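Side-chain contacts in glycosyl hydrolase, family 38 (Enterococcus faecalis, PDB 5KBP), which probably hydrolyses alpha-linked mannose from glycans as a bacterial alpha-mannosidase: residues A[333-337]-A[338-342]; A[383-386]-A[387-390]. One frame throughout, in Å; residues are numbered along the deposited sequence.

Interaction 1: A[333-337]-A[338-342]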
ATOM      1  N   GLY A 333     -29.375 -15.074  -8.937  1.00 53.88           N
ATOM      2  CA  GLY A 333     -29.503 -15.840  -7.712  1.00 53.82           C
ATOM      3  C   GLY A 333     -28.278 -15.831  -6.825  1.00 62.42           C
ATOM      4  O   GLY A 333     -28.203 -16.624  -5.880  1.00 61.21           O
ATOM      5  N   ASP A 334     -27.313 -14.955  -7.100  1.00 62.80           N
ATOM      6  CA  ASP A 334     -26.079 -14.874  -6.335  1.00 58.63           C
ATOM      7  C   ASP A 334     -25.864 -13.449  -5.840  1.00 58.75           C
ATOM      8  O   ASP A 334     -26.355 -12.483  -6.432  1.00 60.15           O
ATOM      9  CB  ASP A 334     -24.866 -15.316  -7.169  1.00 57.29           C
ATOM     10  CG  ASP A 334     -25.050 -16.686  -7.796  1.00 73.22           C
ATOM     11  OD1 ASP A 334     -25.741 -17.535  -7.196  1.00 79.58           O
ATOM     12  OD2 ASP A 334     -24.503 -16.912  -8.897  1.00 77.58           O
ATOM     13  N   TYR A 335     -25.128 -13.336  -4.741  1.00 56.17           N
ATOM     14  CA  TYR A 335     -24.743 -12.055  -4.163  1.00 46.60           C
ATOM     15  C   TYR A 335     -23.343 -12.199  -3.587  1.00 46.36           C
ATOM     16  O   TYR A 335     -23.101 -13.080  -2.750  1.00 45.67           O
ATOM     17  CB  TYR A 335     -25.738 -11.613  -3.089  1.00 45.01           C
ATOM     18  CG  TYR A 335     -25.540 -10.193  -2.598  1.00 42.05           C
ATOM     19  CD1 TYR A 335     -24.666  -9.911  -1.556  1.00 40.66           C
ATOM     20  CD2 TYR A 335     -26.238  -9.137  -3.169  1.00 46.62           C
ATOM     21  CE1 TYR A 335     -24.489  -8.620  -1.098  1.00 40.98           C
ATOM     22  CE2 TYR A 335     -26.067  -7.840  -2.718  1.00 46.18           C
ATOM     23  CZ  TYR A 335     -25.191  -7.589  -1.683  1.00 47.07           C
ATOM     24  OH  TYR A 335     -25.013  -6.303  -1.226  1.00 50.47           O
ATOM     25  N   PRO A 336     -22.383 -11.360  -4.020  1.00 41.91           N
ATOM     26  CA  PRO A 336     -20.976 -11.534  -3.607  1.00 47.75           C
ATOM     27  C   PRO A 336     -20.726 -11.052  -2.184  1.00 39.65           C
ATOM     28  O   PRO A 336     -20.137  -9.995  -1.941  1.00 43.34           O
ATOM     29  CB  PRO A 336     -20.223 -10.703  -4.651  1.00 41.37           C
ATOM     30  CG  PRO A 336     -21.178  -9.612  -4.999  1.00 39.23           C
ATOM     31  CD  PRO A 336     -22.558 -10.215  -4.924  1.00 41.11           C
ATOM     32  N   HIS A 337     -21.182 -11.848  -1.212  1.00 40.62           N
ATOM     33  CA  HIS A 337     -21.042 -11.471   0.194  1.00 37.60           C
ATOM     34  C   HIS A 337     -19.582 -11.469   0.628  1.00 41.57           C
ATOM     35  O   HIS A 337     -19.122 -10.529   1.287  1.00 50.08           O
ATOM     36  CB  HIS A 337     -21.869 -12.411   1.073  1.00 40.51           C
ATOM     37  CG  HIS A 337     -23.339 -12.136   1.027  1.00 45.62           C
ATOM     38  ND1 HIS A 337     -24.242 -13.002   0.451  1.00 50.58           N
ATOM     39  CD2 HIS A 337     -24.061 -11.084   1.481  1.00 48.17           C
ATOM     40  CE1 HIS A 337     -25.458 -12.495   0.553  1.00 54.31           C
ATOM     41  NE2 HIS A 337     -25.376 -11.335   1.178  1.00 51.46           N
ATOM     42  N   ASP A 338     -18.839 -12.524   0.279  1.00 36.04           N
ATOM     43  CA  ASP A 338     -17.437 -12.610   0.682  1.00 38.66           C
ATOM     44  C   ASP A 338     -16.626 -11.449   0.120  1.00 39.83           C
ATOM     45  O   ASP A 338     -15.741 -10.915   0.798  1.00 52.11           O
ATOM     46  CB  ASP A 338     -16.838 -13.945   0.238  1.00 46.90           C
ATOM     47  CG  ASP A 338     -17.395 -15.124   1.016  1.00 57.10           C
ATOM     48  OD1 ASP A 338     -18.002 -14.896   2.085  1.00 61.52           O
ATOM     49  OD2 ASP A 338     -17.220 -16.278   0.570  1.00 56.27           O
ATOM     50  N   GLN A 339     -16.920 -11.038  -1.116  1.00 45.94           N
ATOM     51  CA  GLN A 339     -16.185  -9.928  -1.712  1.00 45.17           C
ATOM     52  C   GLN A 339     -16.533  -8.607  -1.036  1.00 40.60           C
ATOM     53  O   GLN A 339     -15.652  -7.769  -0.812  1.00 46.39           O
ATOM     54  CB  GLN A 339     -16.466  -9.853  -3.213  1.00 43.08           C
ATOM     55  CG  GLN A 339     -15.885 -11.003  -4.030  1.00 47.10           C
ATOM     56  CD  GLN A 339     -16.766 -12.239  -4.032  1.00 53.98           C
ATOM     57  OE1 GLN A 339     -17.689 -12.364  -3.227  1.00 52.12           O
ATOM     58  NE2 GLN A 339     -16.486 -13.160  -4.947  1.00 54.93           N
ATOM     59  N   PHE A 340     -17.812  -8.402  -0.709  1.00 35.88           N
ATOM     60  CA  PHE A 340     -18.202  -7.182  -0.008  1.00 42.29           C
ATOM     61  C   PHE A 340     -17.612  -7.140   1.394  1.00 41.15           C
ATOM     62  O   PHE A 340     -17.215  -6.072   1.874  1.00 43.06           O
ATOM     63  CB  PHE A 340     -19.725  -7.061   0.046  1.00 40.55           C
ATOM     64  CG  PHE A 340     -20.326  -6.422  -1.174  1.00 42.72           C
ATOM     65  CD1 PHE A 340     -19.975  -5.134  -1.535  1.00 33.80           C
ATOM     66  CD2 PHE A 340     -21.251  -7.102  -1.949  1.00 38.63           C
ATOM     67  CE1 PHE A 340     -20.523  -4.537  -2.655  1.00 44.63           C
ATOM     68  CE2 PHE A 340     -21.806  -6.511  -3.070  1.00 39.36           C
ATOM     69  CZ  PHE A 340     -21.441  -5.226  -3.423  1.00 41.82           C
ATOM     70  N   ASP A 341     -17.548  -8.292   2.064  1.00 39.56           N
ATOM     71  CA  ASP A 341     -16.918  -8.347   3.378  1.00 37.91           C
ATOM     72  C   ASP A 341     -15.431  -8.037   3.282  1.00 42.11           C
ATOM     73  O   ASP A 341     -14.862  -7.398   4.174  1.00 38.45           O
ATOM     74  CB  ASP A 341     -17.151  -9.720   4.010  1.00 36.59           C
ATOM     75  CG  ASP A 341     -16.523  -9.847   5.386  1.00 51.17           C
ATOM     76  OD1 ASP A 341     -17.082  -9.286   6.353  1.00 58.85           O
ATOM     77  OD2 ASP A 341     -15.474 -10.514   5.500  1.00 58.13           O
ATOM     78  N   TYR A 342     -14.787  -8.474   2.197  1.00 32.49           N
ATOM     79  CA  TYR A 342     -13.374  -8.176   1.992  1.00 37.09           C
ATOM     80  C   TYR A 342     -13.162  -6.703   1.664  1.00 41.35           C
ATOM     81  O   TYR A 342     -12.176  -6.099   2.103  1.00 42.36           O
ATOM     82  CB  TYR A 342     -12.815  -9.069   0.883  1.00 32.61           C
ATOM     83  CG  TYR A 342     -11.389  -8.773   0.482  1.00 39.55           C
ATOM     84  CD1 TYR A 342     -10.322  -9.284   1.208  1.00 48.16           C
ATOM     85  CD2 TYR A 342     -11.111  -8.003  -0.639  1.00 38.03           C
ATOM     86  CE1 TYR A 342      -9.015  -9.021   0.838  1.00 47.36           C
ATOM     87  CE2 TYR A 342      -9.809  -7.735  -1.017  1.00 41.62           C
ATOM     88  CZ  TYR A 342      -8.764  -8.247  -0.276  1.00 45.94           C
ATOM     89  OH  TYR A 342      -7.467  -7.982  -0.650  1.00 43.27           O
TER

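Interaction 2: A[383-386]-A[387-390]. With SO4 (sulfate ion), chain G.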
ATOM      1  N   ALA A 383     -19.420  -3.670  -8.917  1.00 51.45           N
ATOM      2  CA  ALA A 383     -20.434  -2.881  -9.607  1.00 36.48           C
ATOM      3  C   ALA A 383     -20.495  -3.238 -11.087  1.00 43.04           C
ATOM      4  O   ALA A 383     -21.581  -3.280 -11.675  1.00 46.93           O
ATOM      5  CB  ALA A 383     -20.159  -1.389  -9.423  1.00 35.89           C
ATOM      6  N   ASP A 384     -19.341  -3.506 -11.703  1.00 43.18           N
ATOM      7  CA  ASP A 384     -19.326  -3.857 -13.119  1.00 44.50           C
ATOM      8  C   ASP A 384     -19.861  -5.263 -13.357  1.00 48.04           C
ATOM      9  O   ASP A 384     -20.422  -5.536 -14.424  1.00 57.03           O
ATOM     10  CB  ASP A 384     -17.911  -3.726 -13.682  1.00 51.19           C
ATOM     11  CG  ASP A 384     -17.390  -2.305 -13.614  1.00 74.65           C
ATOM     12  OD1 ASP A 384     -18.217  -1.369 -13.597  1.00 79.83           O
ATOM     13  OD2 ASP A 384     -16.155  -2.122 -13.578  1.00 83.00           O
ATOM     14  N   GLU A 385     -19.694  -6.165 -12.388  1.00 43.09           N
ATOM     15  CA  GLU A 385     -20.273  -7.499 -12.514  1.00 42.37           C
ATOM     16  C   GLU A 385     -21.794  -7.439 -12.460  1.00 47.87           C
ATOM     17  O   GLU A 385     -22.480  -8.027 -13.303  1.00 49.60           O
ATOM     18  CB  GLU A 385     -19.734  -8.416 -11.416  1.00 48.32           C
ATOM     19  CG  GLU A 385     -18.266  -8.769 -11.560  1.00 64.34           C
ATOM     20  CD  GLU A 385     -17.954  -9.426 -12.886  1.00 72.07           C
ATOM     21  OE1 GLU A 385     -17.450  -8.730 -13.791  1.00 76.40           O
ATOM     22  OE2 GLU A 385     -18.228 -10.636 -13.026  1.00 79.60           O
ATOM     23  N   ALA A 386     -22.337  -6.730 -11.467  1.00 45.55           N
ATOM     24  CA  ALA A 386     -23.785  -6.570 -11.370  1.00 49.92           C
ATOM     25  C   ALA A 386     -24.336  -5.800 -12.562  1.00 48.26           C
ATOM     26  O   ALA A 386     -25.431  -6.101 -13.055  1.00 50.53           O
ATOM     27  CB  ALA A 386     -24.144  -5.861 -10.065  1.00 45.64           C
ATOM     28  N   THR A 387     -23.594  -4.798 -13.034  1.00 49.28           N
ATOM     29  CA  THR A 387     -24.042  -4.006 -14.174  1.00 48.32           C
ATOM     30  C   THR A 387     -24.142  -4.862 -15.433  1.00 53.96           C
ATOM     31  O   THR A 387     -25.127  -4.782 -16.176  1.00 58.76           O
ATOM     32  CB  THR A 387     -23.092  -2.825 -14.384  1.00 43.02           C
ATOM     33  OG1 THR A 387     -23.460  -1.752 -13.509  1.00 45.46           O
ATOM     34  CG2 THR A 387     -23.134  -2.344 -15.811  1.00 40.93           C
ATOM     35  N   ARG A 388     -23.130  -5.698 -15.685  1.00 52.51           N
ATOM     36  CA  ARG A 388     -23.173  -6.565 -16.859  1.00 52.41           C
ATOM     37  C   ARG A 388     -24.292  -7.593 -16.743  1.00 57.85           C
ATOM     38  O   ARG A 388     -24.962  -7.907 -17.733  1.00 63.78           O
ATOM     39  CB  ARG A 388     -21.826  -7.263 -17.051  1.00 54.61           C
ATOM     40  CG  ARG A 388     -21.762  -8.125 -18.303  1.00 60.01           C
ATOM     41  CD  ARG A 388     -20.581  -9.082 -18.286  1.00 59.79           C
ATOM     42  NE  ARG A 388     -20.724 -10.118 -17.266  1.00 58.28           N
ATOM     43  CZ  ARG A 388     -20.067 -10.122 -16.111  1.00 69.28           C
ATOM     44  NH1 ARG A 388     -20.258 -11.102 -15.240  1.00 73.00           N
ATOM     45  NH2 ARG A 388     -19.212  -9.148 -15.831  1.00 66.74           N
ATOM     46  N   GLN A 389     -24.514  -8.119 -15.536  1.00 52.38           N
ATOM     47  CA  GLN A 389     -25.543  -9.136 -15.344  1.00 57.06           C
ATOM     48  C   GLN A 389     -26.941  -8.558 -15.533  1.00 53.26           C
ATOM     49  O   GLN A 389     -27.823  -9.223 -16.087  1.00 54.85           O
ATOM     50  CB  GLN A 389     -25.396  -9.766 -13.959  1.00 53.95           C
ATOM     51  CG  GLN A 389     -24.171 -10.663 -13.815  1.00 59.30           C
ATOM     52  CD  GLN A 389     -23.696 -10.791 -12.381  1.00 58.12           C
ATOM     53  OE1 GLN A 389     -24.267 -10.192 -11.469  1.00 58.83           O
ATOM     54  NE2 GLN A 389     -22.642 -11.571 -12.174  1.00 52.57           N
ATOM     55  N   LEU A 390     -27.163  -7.323 -15.078  1.00 52.18           N
ATOM     56  CA  LEU A 390     -28.467  -6.693 -15.267  1.00 58.52           C
ATOM     57  C   LEU A 390     -28.715  -6.372 -16.736  1.00 64.86           C
ATOM     58  O   LEU A 390     -29.772  -6.708 -17.284  1.00 72.80           O
ATOM     59  CB  LEU A 390     -28.566  -5.427 -14.413  1.00 58.17           C
ATOM     60  CG  LEU A 390     -28.737  -5.637 -12.907  1.00 59.47           C
ATOM     61  CD1 LEU A 390     -28.706  -4.309 -12.170  1.00 62.32           C
ATOM     62  CD2 LEU A 390     -30.034  -6.374 -12.623  1.00 59.53           C
TER
HETATM   63  S   SO4 G 905     -22.299 -14.132 -15.433  0.80 95.38           S
HETATM   64  O1  SO4 G 905     -21.524 -15.055 -16.257  0.80 89.45           O
HETATM   65  O2  SO4 G 905     -22.516 -12.890 -16.167  0.80 91.96           O
HETATM   66  O3  SO4 G 905     -23.587 -14.736 -15.106  0.80 94.12           O
HETATM   67  O4  SO4 G 905     -21.568 -13.849 -14.201  0.80101.07           O
HETATM   68  O   HOH W   1     -21.064  -0.090 -12.896  1.00 61.68           O

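Interaction 1: A[333-337]-A[338-342]
P336 O accepts the backbone N-H of F340 at 3.1 Å and H337 O that of D341 at 2.8 Å, two i to i+4 bonds that open helix 337-348 from P336, its N-cap residue. P336 is also the centre of an inverse gamma turn, in which the weak bond from H337 N to Y335 O (2.8 Å) bends the chain out of the loop and into the helix. From the first turn of the helix the F340 ring reaches back along the loop. With CG beside its own backbone N (chi1 -85°), the ring runs side by side with the proline, F340 CE2 touching P336 CG at 3.7 Å. The Y335 and F340 side chains cross at about a right angle, Y335 CE1 3.7 Å from F340 CD2, yet their ring planes differ by only 29° and are slid apart, with little overlap and centroids 5.4 Å apart. Y335 CD1 sits 3.1 Å above the H337 ring, over its centre. Against CB of the proline, the Q339 chain bends at chi2 (83°) and folds its amide back, bringing Q339 OE1 to 3.3 Å from P336 CB. F340 and P336 continue onto L382 of helix 362-393, while Y335 and F340 also meet helix 304-332. D338 is directed elsewhere, to a salt bridge with R68 of the second subunit, and D341 pairs with K345 one turn on. The contact is therefore mainly apolar, set around the first hydrogen bonds of the helix, and the hydroxyl of Y335, buried beside F340 CE2, has no polar partner in the model, probably a desolvation cost of placing the tyrosine here.

Interaction 2: A[383-386]-A[387-390]
A salt bridge between residues about one helical turn apart joins E385 to R388 on helix 362-393, in the alpha-mannosidase middle domain. The two side chains run side by side, and the guanidinium takes the carboxylate end-on: R388 NH2 reaches E385 OE1 at 2.7 Å and R388 NH1 reaches E385 OE2 at 3.0 Å. Both oxygens lie close to the guanidinium plane, yet the nitrogens meet them from above the carboxylate plane, and the two planes stand 49° apart. The bend of R388 at chi3 (68°) helps turn its head back toward E385. This is an i to i+3 ion pair laid over regular alpha-helical bonding, as in R388 N to D384 O (3.0 Å). E385 OE2 also bridges to K478, which should help offset the nearby E34 of the second subunit. R388 NH1 turns to a sulfate as well, donating to O2 at 3.0 Å, and Q389 NE2 holds O4 of the same ion at 3.2 Å; the sulfate probably came from the crystallisation liquor. Round the helix, a water links D384 OD1 (3.2 Å) with T387 OG1 (3.0 Å), while A386 and T387 pack against helix 304-332, on A328 and L324 respectively.

Overall arrangement
Along the chain, helix 304-332 ends just before the loop of interaction 1, which turns the chain into helix 337-348. Interaction 2 follows later, well into helix 362-393. The two are in series, neither nested nor crossing, and each is local, so neither closes a long loop. Their centres lie 13 Å apart and their nearest atoms about 6 Å apart, without touching. What relates them is the helical framework of the middle domain: both pack on helix 304-332, and L382, just ahead of 383-386, receives side chains from interaction 1. In addition, segment 333-337 meets strand 829-836, and T387 of interaction 2 meets strand 804-807, joining these helices to the C-terminal beta regions.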